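Local structure of aminoacyl-histidine dipeptidase (Vibrio alginolyticus, 3MRU) at residues A[230-235]-A[261-266]; A[329-334]-A[350-355]. The protein probably hydrolyses dipeptides, as a metal-dependent exopeptidase of the M20C family whose model carries zinc ions. One frame throughout, in Å; residues are numbered along the deposited sequence.

Contact 1: A[230-235]-A[261-266]; sequences NANKLI and AIPREA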
loop_
_atom_site.group_PDB
_atom_site.type_symbol
_atom_site.label_atom_id
_atom_site.label_comp_id
_atom_site.label_asym_id
_atom_site.label_seq_id
_atom_site.Cartn_x
_atom_site.Cartn_y
_atom_site.Cartn_z
ATOM N N ASN A 230 -17.338 -8.524 5.737
ATOM C CA ASN A 230 -16.255 -9.472 5.530
ATOM C C ASN A 230 -16.932 -10.829 5.428
ATOM O O ASN A 230 -17.393 -11.404 6.424
ATOM C CB ASN A 230 -15.238 -9.351 6.681
ATOM C CG ASN A 230 -14.111 -10.368 6.610
ATOM O OD1 ASN A 230 -12.946 -9.989 6.566
ATOM N ND2 ASN A 230 -14.446 -11.655 6.645
ATOM N N ALA A 231 -17.001 -11.323 4.199
ATOM C CA ALA A 231 -17.655 -12.599 3.877
ATOM C C ALA A 231 -17.292 -13.749 4.846
ATOM O O ALA A 231 -18.178 -14.492 5.294
ATOM C CB ALA A 231 -17.333 -12.979 2.433
ATOM N N ASN A 232 -15.997 -13.865 5.164
ATOM C CA ASN A 232 -15.469 -14.903 6.045
ATOM C C ASN A 232 -16.152 -14.860 7.359
ATOM O O ASN A 232 -16.578 -15.880 7.878
ATOM C CB ASN A 232 -13.978 -14.696 6.294
ATOM C CG ASN A 232 -13.118 -15.220 5.162
ATOM O OD1 ASN A 232 -13.411 -16.268 4.588
ATOM N ND2 ASN A 232 -12.036 -14.504 4.849
ATOM N N LYS A 233 -16.254 -13.651 7.893
ATOM C CA LYS A 233 -16.730 -13.469 9.255
ATOM C C LYS A 233 -18.233 -13.646 9.361
ATOM O O LYS A 233 -18.738 -14.203 10.329
ATOM C CB LYS A 233 -16.251 -12.131 9.836
ATOM C CG LYS A 233 -14.766 -12.114 10.065
ATOM C CD LYS A 233 -14.419 -11.667 11.462
ATOM C CE LYS A 233 -14.900 -12.631 12.556
ATOM N NZ LYS A 233 -14.669 -12.075 13.936
ATOM N N LEU A 234 -18.949 -13.204 8.344
ATOM C CA LEU A 234 -20.384 -13.343 8.369
ATOM C C LEU A 234 -20.817 -14.818 8.404
ATOM O O LEU A 234 -21.669 -15.214 9.198
ATOM C CB LEU A 234 -20.995 -12.565 7.203
ATOM C CG LEU A 234 -20.643 -11.067 7.290
ATOM C CD1 LEU A 234 -21.117 -10.266 6.091
ATOM C CD2 LEU A 234 -21.142 -10.409 8.595
ATOM N N ILE A 235 -20.185 -15.644 7.581
ATOM C CA ILE A 235 -20.466 -17.073 7.609
ATOM C C ILE A 235 -19.976 -17.745 8.888
ATOM O O ILE A 235 -20.444 -18.807 9.245
ATOM C CB ILE A 235 -19.872 -17.785 6.395
ATOM C CG1 ILE A 235 -20.302 -17.071 5.116
ATOM C CG2 ILE A 235 -20.322 -19.246 6.370
ATOM C CD1 ILE A 235 -21.826 -17.006 4.814
ATOM N N ALA A 261 -7.219 -7.937 0.221
ATOM C CA ALA A 261 -8.570 -7.513 -0.158
ATOM C C ALA A 261 -9.657 -8.051 0.744
ATOM O O ALA A 261 -9.725 -9.257 1.018
ATOM C CB ALA A 261 -8.871 -7.936 -1.589
ATOM N N ILE A 262 -10.537 -7.147 1.156
ATOM C CA ILE A 262 -11.704 -7.480 1.978
ATOM C C ILE A 262 -12.538 -8.559 1.279
ATOM O O ILE A 262 -13.018 -8.326 0.167
ATOM C CB ILE A 262 -12.577 -6.239 2.207
ATOM C CG1 ILE A 262 -11.723 -5.049 2.635
ATOM C CG2 ILE A 262 -13.580 -6.527 3.262
ATOM C CD1 ILE A 262 -12.399 -3.684 2.494
ATOM N N PRO A 263 -12.720 -9.733 1.922
ATOM C CA PRO A 263 -13.229 -10.874 1.166
ATOM C C PRO A 263 -14.695 -10.668 0.842
ATOM O O PRO A 263 -15.481 -10.354 1.729
ATOM C CB PRO A 263 -13.031 -12.049 2.121
ATOM C CG PRO A 263 -13.080 -11.457 3.457
ATOM C CD PRO A 263 -12.526 -10.063 3.343
ATOM N N ARG A 264 -15.053 -10.812 -0.426
ATOM C CA ARG A 264 -16.416 -10.540 -0.844
ATOM C C ARG A 264 -17.250 -11.796 -1.003
ATOM O O ARG A 264 -18.469 -11.751 -0.890
ATOM C CB ARG A 264 -16.424 -9.747 -2.133
ATOM C CG ARG A 264 -16.044 -10.557 -3.327
ATOM C CD ARG A 264 -16.146 -9.724 -4.558
ATOM N NE ARG A 264 -15.405 -8.473 -4.436
ATOM C CZ ARG A 264 -15.525 -7.466 -5.292
ATOM N NH1 ARG A 264 -14.817 -6.355 -5.120
ATOM N NH2 ARG A 264 -16.368 -7.570 -6.320
ATOM N N GLU A 265 -16.608 -12.916 -1.270
ATOM C CA GLU A 265 -17.340 -14.146 -1.444
ATOM C C GLU A 265 -16.747 -15.151 -0.508
ATOM O O GLU A 265 -15.542 -15.202 -0.362
ATOM C CB GLU A 265 -17.225 -14.616 -2.890
ATOM C CG GLU A 265 -17.724 -16.040 -3.157
ATOM C CD GLU A 265 -17.809 -16.353 -4.648
ATOM O OE1 GLU A 265 -18.524 -17.322 -5.030
ATOM O OE2 GLU A 265 -17.162 -15.620 -5.441
ATOM N N ALA A 266 -17.579 -15.940 0.145
ATOM C CA ALA A 266 -17.082 -16.985 1.015
ATOM C C ALA A 266 -18.139 -18.033 1.087
ATOM O O ALA A 266 -19.305 -17.751 0.849
ATOM C CB ALA A 266 -16.821 -16.444 2.381
#

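Contact 2: A[329-334]-A[350-355]; sequences NACPNG and LNVGVI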
loop_
_atom_site.group_PDB
_atom_site.type_symbol
_atom_site.label_atom_id
_atom_site.label_comp_id
_atom_site.label_asym_id
_atom_site.label_seq_id
_atom_site.Cartn_x
_atom_site.Cartn_y
_atom_site.Cartn_z
ATOM N N ASN A 329 -14.814 -16.738 15.127
ATOM C CA ASN A 329 -15.743 -15.784 15.704
ATOM C C ASN A 329 -15.146 -14.784 16.698
ATOM O O ASN A 329 -15.455 -13.580 16.649
ATOM C CB ASN A 329 -16.868 -16.529 16.394
ATOM C CG ASN A 329 -18.136 -15.735 16.425
ATOM O OD1 ASN A 329 -18.613 -15.393 17.492
ATOM N ND2 ASN A 329 -18.696 -15.427 15.246
ATOM N N ALA A 330 -14.321 -15.291 17.610
ATOM C CA ALA A 330 -13.717 -14.452 18.634
ATOM C C ALA A 330 -12.826 -13.439 17.960
ATOM O O ALA A 330 -12.888 -12.247 18.220
ATOM C CB ALA A 330 -12.911 -15.290 19.610
ATOM N N CYS A 331 -12.009 -13.940 17.055
ATOM C CA CYS A 331 -10.987 -13.169 16.363
ATOM C C CYS A 331 -11.432 -11.751 15.914
ATOM O O CYS A 331 -12.448 -11.603 15.249
ATOM C CB CYS A 331 -10.501 -14.038 15.197
ATOM S SG CYS A 331 -9.340 -13.300 14.103
ATOM N N PRO A 332 -10.676 -10.711 16.293
ATOM C CA PRO A 332 -10.980 -9.340 15.889
ATOM C C PRO A 332 -10.879 -9.154 14.386
ATOM O O PRO A 332 -10.211 -9.934 13.721
ATOM C CB PRO A 332 -9.893 -8.523 16.574
ATOM C CG PRO A 332 -8.798 -9.488 16.793
ATOM C CD PRO A 332 -9.475 -10.759 17.138
ATOM N N ASN A 333 -11.555 -8.133 13.864
ATOM C CA ASN A 333 -11.554 -7.824 12.436
ATOM C C ASN A 333 -12.060 -6.412 12.179
ATOM O O ASN A 333 -12.901 -5.914 12.920
ATOM C CB ASN A 333 -12.396 -8.824 11.637
ATOM C CG ASN A 333 -12.279 -8.599 10.135
ATOM O OD1 ASN A 333 -11.176 -8.521 9.597
ATOM N ND2 ASN A 333 -13.412 -8.480 9.458
ATOM N N GLY A 334 -11.556 -5.777 11.125
ATOM C CA GLY A 334 -11.941 -4.417 10.799
ATOM C C GLY A 334 -11.007 -3.424 11.444
ATOM O O GLY A 334 -9.800 -3.639 11.460
ATOM N N LEU A 350 -7.212 -4.758 10.921
ATOM C CA LEU A 350 -6.856 -6.044 10.379
ATOM C C LEU A 350 -8.000 -6.633 9.555
ATOM O O LEU A 350 -9.173 -6.314 9.751
ATOM C CB LEU A 350 -6.420 -7.011 11.483
ATOM C CG LEU A 350 -7.394 -7.944 12.188
ATOM C CD1 LEU A 350 -6.633 -9.130 12.699
ATOM C CD2 LEU A 350 -8.019 -7.192 13.310
ATOM N N ASN A 351 -7.637 -7.498 8.624
ATOM C CA ASN A 351 -8.592 -8.058 7.718
ATOM C C ASN A 351 -8.366 -9.549 7.712
ATOM O O ASN A 351 -7.297 -9.985 7.324
ATOM C CB ASN A 351 -8.363 -7.466 6.326
ATOM C CG ASN A 351 -9.213 -8.126 5.233
ATOM O OD1 ASN A 351 -8.980 -7.897 4.052
ATOM N ND2 ASN A 351 -10.194 -8.940 5.619
ATOM N N VAL A 352 -9.344 -10.320 8.185
ATOM C CA VAL A 352 -9.338 -11.762 7.992
ATOM C C VAL A 352 -9.806 -11.992 6.555
ATOM O O VAL A 352 -11.017 -12.119 6.275
ATOM C CB VAL A 352 -10.247 -12.496 9.006
ATOM C CG1 VAL A 352 -10.494 -13.929 8.559
ATOM C CG2 VAL A 352 -9.618 -12.457 10.393
ATOM N N GLY A 353 -8.818 -12.031 5.658
ATOM C CA GLY A 353 -9.039 -12.004 4.214
ATOM C C GLY A 353 -9.193 -13.334 3.477
ATOM O O GLY A 353 -9.902 -13.392 2.471
ATOM N N VAL A 354 -8.527 -14.393 3.947
ATOM C CA VAL A 354 -8.521 -15.681 3.222
ATOM C C VAL A 354 -8.686 -16.886 4.156
ATOM O O VAL A 354 -7.959 -17.035 5.146
ATOM C CB VAL A 354 -7.222 -15.895 2.366
ATOM C CG1 VAL A 354 -7.420 -17.018 1.394
ATOM C CG2 VAL A 354 -6.843 -14.658 1.614
ATOM N N ILE A 355 -9.637 -17.750 3.837
ATOM C CA ILE A 355 -9.733 -19.007 4.554
ATOM C C ILE A 355 -9.814 -20.135 3.553
ATOM O O ILE A 355 -10.564 -20.053 2.580
ATOM C CB ILE A 355 -10.917 -19.029 5.538
ATOM C CG1 ILE A 355 -10.739 -17.911 6.567
ATOM C CG2 ILE A 355 -11.041 -20.416 6.202
ATOM C CD1 ILE A 355 -11.975 -17.610 7.407
#

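Contact 1: A[230-235]-A[261-266]
Pro263 and Ala266 receive the first turn of helix 231-242, packing a helix N-terminus against the bend that leads from strand 261-262 into strand 266-273, inside the region assigned to M20 dimerisation. Asn230 occupies the N-cap position, with its flat side chain crossing the Pro263 ring at a slant. Two residues on, Asn232 approaches the same ring. Its CB is 4.4 Å from Pro263 CG; the first torsion (chi1 -81°) sets CG anti to the carbonyl carbon, and CG then lies 4.1 Å from Pro263 CG. There the carboxamide divides: OD1 faces the methyl of Ala266, while ND2 comes to 3.5 Å from Pro263 CG, the two side chains crossing at about a right angle. ND2 spends its polarity elsewhere, so the proline ring packs beside an NH2 group whose hydrogen bond goes to Val352 O. Alongside, Ala231 CB sits against Ala266 CB at 3.5 Å, and Ile235 CG1 extends this apolar patch. One backbone hydrogen bond joins the segments: Ala231 N, at the start of the helix, reaches Pro263 O at 3.1 Å, with the donor tilted 33° from the carbonyl plane.

Contact 2: A[329-334]-A[350-355]
The Asn333 carboxamide meets strand 346-358 edge first, its OD1 3.2 Å from Asn351 CA, close to the amide plane. Off one face of that plane lies Val352 N, off the other Leu350 O. Only the first is a hydrogen bond: Val352 N donates to Asn333 OD1 at 2.9 Å, approaching from 43° above the carbonyl plane. Chi1 of -174° sets CG anti to the backbone N, and from there chi2 turns OD1 to the strand. The second flat group is the Pro332 carbonyl, with Leu350 CD2 over its face, 3.6 Å from Pro332 C; the same methyl is 4.0 Å from Pro332 CB. Beyond it Cys331 SG rests on Val352 CG2 at 3.8 Å, and Leu383 of helix 373-389 touches both Cys331 and Leu350. At the end of the connection, Gly334 and Leu350 form an antiparallel hydrogen-bonded pair: Gly334 N gives to Leu350 O at 2.8 Å, and Leu350 N returns a bond to Gly334 O at 2.9 Å. The positive phi of Gly334 (92°) suits a glycine as the chain enters strand 334-338. Regular pairing would next set Val352 opposite Pro332, whose nitrogen has no hydrogen to offer Val352 O; Asn232 ND2 meets that oxygen instead. Val352 N, which would use Pro332 O, takes Asn333 OD1: a side-chain acceptor satisfies the next strand N-H after backbone pairing has ended.

How the contacts relate
Contact 1 closes before contact 2 opens along the chain, yet their centres are only 9 Å apart, and they touch directly. Lys233, on the helix of contact 1, sends NZ across to Cys331 O at 2.6 Å, a probable hydrogen bond, and also to Asn329 O, so it gathers two carbonyls at the C-terminal end of helix 318-330. Both border the large mixed sheet, contact 1 through Ala266 at the start of strand 266-273, contact 2 through strand 346-358; these two strands flank strand 249-255. Together they join the N-terminus of helix 231-242, the C-terminal end of helix 318-330 and strand 346-358, away from the zinc-binding residues.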